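Local coordinates for protein glutathione synthetase-like effector 30 (Gpa-GSS30-apo) (Globodera pallida, PDB 5OET) that is a plant-parasitic nematode effector related to glutathione synthetase, the ATP-dependent ligase that joins glycine to gamma-glutamylcysteine, and probably has a function diverged from that housekeeping reaction, at residues K55-S60 against S201-R206; G195-F200 against G497-S502. All blocks are in the same frame, centred on the assembly; numbering follows the deposited sequence.

Overall arrangement
Both contacts use helix 196-210, and their centres lie about 12 Å apart. Contact 2 takes 195-200, at the start of this helix, and sets it on strand 490-504 of the large mixed sheet. Contact 1 takes residues 201-206 and packs them against the end of helix 44-59. The segments alternate along the chain: 55-60, 195-200, 201-206, then 497-502. One helix therefore ties an N-terminal helix to a strand near the C-terminus. The two contacts also touch, where Trp57 CZ3 lies 3.5 Å from Arg199 O. Contact 2 is buried within the subunit, whereas contact 1 is partly buried and borders the second subunit.

Contact 1 (K55-S60 against S201-R206); sequences KDWALS and SRLHRR
Trp57 carries this contact and lies across three residues of helix 196-210: Arg202, Leu203 and Arg206. Its CG is anti to the backbone N, which sends the indole out from helix 44-59 toward the other helix. Leu203 takes one face of the ring. Its CA sits over the six-membered ring, 4.2 Å from the centroid, in a CH-pi contact. Its CD1 packs on Trp57 CE3 at 3.7 Å. The two side chains slide past each other in opposite directions. Arg202 crosses the far end of the indole. Its CB is 3.9 Å from Trp57 CH2, and the bend at chi3 brings the guanidinium round so that CH2 lies over its centre. The two planes are 61° apart, so this is not a flat stack. Arg206 serves the pyrrole end. Its extended chain slides past the indole with CD 3.4 Å from Trp57 NE1, and its guanidinium has Trp57 CD1 over one face, with planes 22° apart. The polar end of Arg206 is held by Asp53 and by Glu270 of the second subunit, both through salt bridges. His267 of the second subunit meets the Trp57 ring edge-to-face. The two short helical segments run roughly antiparallel, at 147°, with axes 10.6 Å apart. It is a tryptophan-centred helix-helix contact bordering the second subunit. Strand 83-90 lies beside both helices, through Phe86 on Ala58 and Leu89 on Leu203.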
loop_
_atom_site.group_PDB
_atom_site.type_symbol
_atom_site.label_atom_id
_atom_site.label_comp_id
_atom_site.label_asym_id
_atom_site.label_seq_id
_atom_site.Cartn_x
_atom_site.Cartn_y
_atom_site.Cartn_z
ATOM N N LYS A 55 7.606 9.152 -1.832
ATOM C CA LYS A 55 7.724 8.330 -0.636
ATOM C C LYS A 55 6.344 8.053 -0.008
ATOM O O LYS A 55 6.053 6.919 0.321
ATOM C CB LYS A 55 8.736 8.951 0.363
ATOM C CG LYS A 55 8.314 9.023 1.822
ATOM C CD LYS A 55 8.870 10.251 2.526
ATOM C CE LYS A 55 7.780 11.014 3.288
ATOM N NZ LYS A 55 7.159 10.254 4.395
ATOM N N ASP A 56 5.498 9.067 0.143
ATOM C CA ASP A 56 4.161 8.845 0.694
ATOM C C ASP A 56 3.242 8.023 -0.193
ATOM O O ASP A 56 2.368 7.356 0.311
ATOM C CB ASP A 56 3.489 10.170 1.060
ATOM C CG ASP A 56 4.080 10.795 2.325
ATOM O OD1 ASP A 56 4.798 10.062 3.045
ATOM O OD2 ASP A 56 3.841 12.008 2.589
ATOM N N TRP A 57 3.436 8.059 -1.503
ATOM C CA TRP A 57 2.735 7.139 -2.402
ATOM C C TRP A 57 3.194 5.683 -2.184
ATOM O O TRP A 57 2.359 4.767 -2.187
ATOM C CB TRP A 57 2.942 7.535 -3.858
ATOM C CG TRP A 57 2.008 6.886 -4.795
ATOM C CD1 TRP A 57 0.857 7.411 -5.295
ATOM C CD2 TRP A 57 2.143 5.598 -5.375
ATOM N NE1 TRP A 57 0.242 6.518 -6.131
ATOM C CE2 TRP A 57 1.018 5.396 -6.207
ATOM C CE3 TRP A 57 3.101 4.583 -5.268
ATOM C CZ2 TRP A 57 0.840 4.240 -6.941
ATOM C CZ3 TRP A 57 2.913 3.426 -5.971
ATOM C CH2 TRP A 57 1.790 3.256 -6.802
ATOM N N ALA A 58 4.501 5.476 -2.008
ATOM C CA ALA A 58 5.070 4.167 -1.675
ATOM C C ALA A 58 4.506 3.577 -0.387
ATOM O O ALA A 58 4.085 2.424 -0.362
ATOM C CB ALA A 58 6.586 4.282 -1.560
ATOM N N LEU A 59 4.464 4.384 0.667
ATOM C CA LEU A 59 3.860 3.995 1.950
ATOM C C LEU A 59 2.361 3.690 1.866
ATOM O O LEU A 59 1.820 2.965 2.706
ATOM C CB LEU A 59 4.098 5.083 3.006
ATOM C CG LEU A 59 5.557 5.314 3.383
ATOM C CD1 LEU A 59 5.686 6.548 4.270
ATOM C CD2 LEU A 59 6.146 4.103 4.069
ATOM N N SER A 60 1.700 4.238 0.862
ATOM C CA SER A 60 0.281 3.998 0.618
ATOM C C SER A 60 -0.019 2.828 -0.324
ATOM O O SER A 60 -1.183 2.495 -0.544
ATOM C CB SER A 60 -0.340 5.287 0.084
ATOM O OG SER A 60 -0.127 6.345 1.028
ATOM N N SER A 201 6.560 0.678 -11.101
ATOM C CA SER A 201 6.130 0.997 -12.454
ATOM C C SER A 201 5.021 2.045 -12.401
ATOM O O SER A 201 5.126 3.075 -13.048
ATOM C CB SER A 201 5.679 -0.292 -13.154
ATOM O OG SER A 201 5.397 -0.112 -14.511
ATOM N N ARG A 202 4.001 1.809 -11.582
ATOM C CA ARG A 202 2.913 2.783 -11.378
ATOM C C ARG A 202 3.375 4.084 -10.717
ATOM O O ARG A 202 2.876 5.166 -11.066
ATOM C CB ARG A 202 1.735 2.181 -10.567
ATOM C CG ARG A 202 0.847 1.221 -11.377
ATOM C CD ARG A 202 -0.494 0.919 -10.709
ATOM N NE ARG A 202 -0.296 0.266 -9.402
ATOM C CZ ARG A 202 -0.876 0.602 -8.245
ATOM N NH1 ARG A 202 -1.797 1.589 -8.177
ATOM N NH2 ARG A 202 -0.558 -0.094 -7.135
ATOM N N LEU A 203 4.290 3.974 -9.754
ATOM C CA LEU A 203 4.826 5.152 -9.067
ATOM C C LEU A 203 5.429 6.128 -10.059
ATOM O O LEU A 203 5.117 7.309 -10.040
ATOM C CB LEU A 203 5.895 4.777 -8.029
ATOM C CG LEU A 203 6.544 5.946 -7.267
ATOM C CD1 LEU A 203 5.510 6.938 -6.744
ATOM C CD2 LEU A 203 7.410 5.417 -6.138
ATOM N N HIS A 204 6.296 5.603 -10.916
ATOM C CA HIS A 204 7.042 6.419 -11.855
ATOM C C HIS A 204 6.215 6.928 -13.011
ATOM O O HIS A 204 6.508 7.997 -13.519
ATOM C CB HIS A 204 8.262 5.664 -12.375
ATOM C CG HIS A 204 9.381 5.595 -11.399
ATOM N ND1 HIS A 204 10.480 4.785 -11.586
ATOM C CD2 HIS A 204 9.583 6.238 -10.227
ATOM C CE1 HIS A 204 11.312 4.940 -10.573
ATOM N NE2 HIS A 204 10.788 5.814 -9.731
ATOM N N ARG A 205 5.197 6.184 -13.439
ATOM C CA ARG A 205 4.287 6.699 -14.469
ATOM C C ARG A 205 3.543 7.932 -13.933
ATOM O O ARG A 205 3.279 8.880 -14.661
ATOM C CB ARG A 205 3.308 5.625 -14.922
ATOM C CG ARG A 205 2.513 5.980 -16.181
ATOM C CD ARG A 205 1.392 4.976 -16.491
ATOM N NE ARG A 205 1.856 3.591 -16.318
ATOM C CZ ARG A 205 2.484 2.860 -17.237
ATOM N NH1 ARG A 205 2.736 3.333 -18.464
ATOM N NH2 ARG A 205 2.873 1.627 -16.922
ATOM N N ARG A 206 3.254 7.901 -12.638
ATOM C CA ARG A 206 2.565 8.963 -11.954
ATOM C C ARG A 206 3.445 10.208 -11.805
ATOM O O ARG A 206 2.986 11.304 -12.085
ATOM C CB ARG A 206 2.073 8.453 -10.592
ATOM C CG ARG A 206 1.204 9.424 -9.814
ATOM C CD ARG A 206 0.925 8.912 -8.404
ATOM N NE ARG A 206 0.640 10.061 -7.538
ATOM C CZ ARG A 206 1.539 10.746 -6.820
ATOM N NH1 ARG A 206 2.834 10.394 -6.769
ATOM N NH2 ARG A 206 1.120 11.785 -6.110
#

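Contact 2 (G195-F200 against G497-S502); sequences GTTPRF and GHMMKS
Thr197 is the residue of helix 196-210 that meets the strand here, and it touches both His498 and Met499. Its two branches divide the work. CG2 packs against His498 O; the modelled 3.0 Å between them is doubtful at this resolution. No hydrogen bond crosses the contact. OG1 lies over the start of the Met499 side chain, 3.6 Å from Met499 CB. OG1 sits beside the backbone N (chi1 -61°), which puts the methyl CG2 anti to that N. This setting also lets OG1 hydrogen-bond to Ser193 O, four residues earlier, so the hydroxyl is tied to its own chain and the methyl is left to face the strand. Met499 sets out toward the helix, but its chain crosses that of Thr197 at about a right angle and its end leads away.

Further bonds surround the contact on both sides. On the helix, Arg199 NH1 bonds to Gly195 O at 3.0 Å with an N-H...O angle of 151°. This links the arginine to a backbone carbonyl four residues earlier. On the strand, the backbone of Met499 pairs with Gly476, and His498 N bonds to Asp223 OD1. The His498 ring meets Phe101 edge-to-face. Phe478, on the neighbouring strand 469-484, packs on both Thr197 and Met499. This is a helix start laid on the face of a mixed beta-sheet, within the alpha/beta architecture of the ATP-grasp glutathione synthetase family.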
loop_
_atom_site.group_PDB
_atom_site.type_symbol
_atom_site.label_atom_id
_atom_site.label_comp_id
_atom_site.label_asym_id
_atom_site.label_seq_id
_atom_site.Cartn_x
_atom_site.Cartn_y
_atom_site.Cartn_z
ATOM N N GLY A 195 6.221 -8.520 -6.286
ATOM C CA GLY A 195 5.173 -7.607 -5.827
ATOM C C GLY A 195 5.565 -6.142 -5.936
ATOM O O GLY A 195 4.722 -5.296 -6.262
ATOM N N THR A 196 6.842 -5.843 -5.696
ATOM C CA THR A 196 7.330 -4.460 -5.759
ATOM C C THR A 196 7.340 -3.868 -7.181
ATOM O O THR A 196 7.182 -2.647 -7.347
ATOM C CB THR A 196 8.750 -4.273 -5.162
ATOM O OG1 THR A 196 9.728 -4.907 -5.992
ATOM C CG2 THR A 196 8.840 -4.825 -3.737
ATOM N N THR A 197 7.543 -4.715 -8.187
ATOM C CA THR A 197 7.753 -4.246 -9.553
ATOM C C THR A 197 6.592 -3.507 -10.185
ATOM O O THR A 197 6.775 -2.408 -10.670
ATOM C CB THR A 197 8.182 -5.401 -10.448
ATOM O OG1 THR A 197 9.419 -5.909 -9.941
ATOM C CG2 THR A 197 8.402 -4.947 -11.892
ATOM N N PRO A 198 5.394 -4.099 -10.211
ATOM C CA PRO A 198 4.261 -3.356 -10.814
ATOM C C PRO A 198 3.918 -2.039 -10.103
ATOM O O PRO A 198 3.340 -1.142 -10.717
ATOM C CB PRO A 198 3.091 -4.342 -10.664
ATOM C CG PRO A 198 3.472 -5.147 -9.466
ATOM C CD PRO A 198 4.941 -5.364 -9.614
ATOM N N ARG A 199 4.245 -1.952 -8.817
ATOM C CA ARG A 199 3.991 -0.763 -8.026
ATOM C C ARG A 199 4.980 0.373 -8.297
ATOM O O ARG A 199 4.567 1.527 -8.337
ATOM C CB ARG A 199 3.975 -1.105 -6.538
ATOM C CG ARG A 199 2.743 -1.880 -6.117
ATOM C CD ARG A 199 3.011 -2.692 -4.859
ATOM N NE ARG A 199 1.738 -3.217 -4.396
ATOM C CZ ARG A 199 1.165 -4.345 -4.820
ATOM N NH1 ARG A 199 1.765 -5.157 -5.712
ATOM N NH2 ARG A 199 -0.031 -4.671 -4.332
ATOM N N PHE A 200 6.261 0.062 -8.456
ATOM C CA PHE A 200 7.241 1.083 -8.840
ATOM C C PHE A 200 6.936 1.595 -10.232
ATOM O O PHE A 200 7.030 2.796 -10.507
ATOM C CB PHE A 200 8.693 0.573 -8.753
ATOM C CG PHE A 200 9.249 0.628 -7.370
ATOM C CD1 PHE A 200 9.369 1.849 -6.721
ATOM C CD2 PHE A 200 9.618 -0.540 -6.684
ATOM C CE1 PHE A 200 9.848 1.920 -5.421
ATOM C CE2 PHE A 200 10.095 -0.466 -5.378
ATOM C CZ PHE A 200 10.204 0.771 -4.748
ATOM N N GLY A 497 7.808 -9.916 -17.540
ATOM C CA GLY A 497 7.827 -8.758 -16.658
ATOM C C GLY A 497 9.194 -8.106 -16.671
ATOM O O GLY A 497 10.140 -8.658 -17.243
ATOM N N HIS A 498 9.309 -6.948 -16.031
ATOM C CA HIS A 498 10.584 -6.221 -16.019
ATOM C C HIS A 498 10.671 -5.208 -14.894
ATOM O O HIS A 498 9.690 -4.552 -14.557
ATOM C CB HIS A 498 10.802 -5.518 -17.366
ATOM C CG HIS A 498 9.780 -4.474 -17.656
ATOM N ND1 HIS A 498 8.572 -4.745 -18.269
ATOM C CD2 HIS A 498 9.765 -3.154 -17.363
ATOM C CE1 HIS A 498 7.868 -3.627 -18.360
ATOM N NE2 HIS A 498 8.573 -2.644 -17.828
ATOM N N MET A 499 11.873 -5.071 -14.360
ATOM C CA MET A 499 12.171 -4.153 -13.271
ATOM C C MET A 499 13.536 -3.543 -13.516
ATOM O O MET A 499 14.236 -3.937 -14.451
ATOM C CB MET A 499 12.206 -4.927 -11.965
ATOM C CG MET A 499 13.326 -5.967 -11.940
ATOM S SD MET A 499 13.747 -6.421 -10.273
ATOM C CE MET A 499 14.540 -4.931 -9.741
ATOM N N MET A 500 13.939 -2.636 -12.643
ATOM C CA MET A 500 15.246 -2.003 -12.774
ATOM C C MET A 500 15.778 -1.653 -11.407
ATOM O O MET A 500 15.018 -1.425 -10.481
ATOM C CB MET A 500 15.121 -0.773 -13.656
ATOM C CG MET A 500 16.413 -0.106 -14.064
ATOM S SD MET A 500 16.168 0.975 -15.505
ATOM C CE MET A 500 16.257 -0.258 -16.778
ATOM N N LYS A 501 17.090 -1.661 -11.280
ATOM C CA LYS A 501 17.750 -1.268 -10.045
ATOM C C LYS A 501 18.933 -0.409 -10.425
ATOM O O LYS A 501 19.674 -0.776 -11.303
ATOM C CB LYS A 501 18.208 -2.498 -9.247
ATOM C CG LYS A 501 17.103 -3.233 -8.507
ATOM C CD LYS A 501 17.005 -2.889 -7.017
ATOM C CE LYS A 501 17.878 -3.786 -6.141
ATOM N NZ LYS A 501 17.725 -3.478 -4.690
ATOM N N SER A 502 19.070 0.744 -9.778
ATOM C CA SER A 502 20.191 1.651 -9.993
ATOM C C SER A 502 21.069 1.669 -8.764
ATOM O O SER A 502 20.561 1.660 -7.651
ATOM C CB SER A 502 19.694 3.054 -10.262
ATOM O OG SER A 502 19.004 3.094 -11.486
#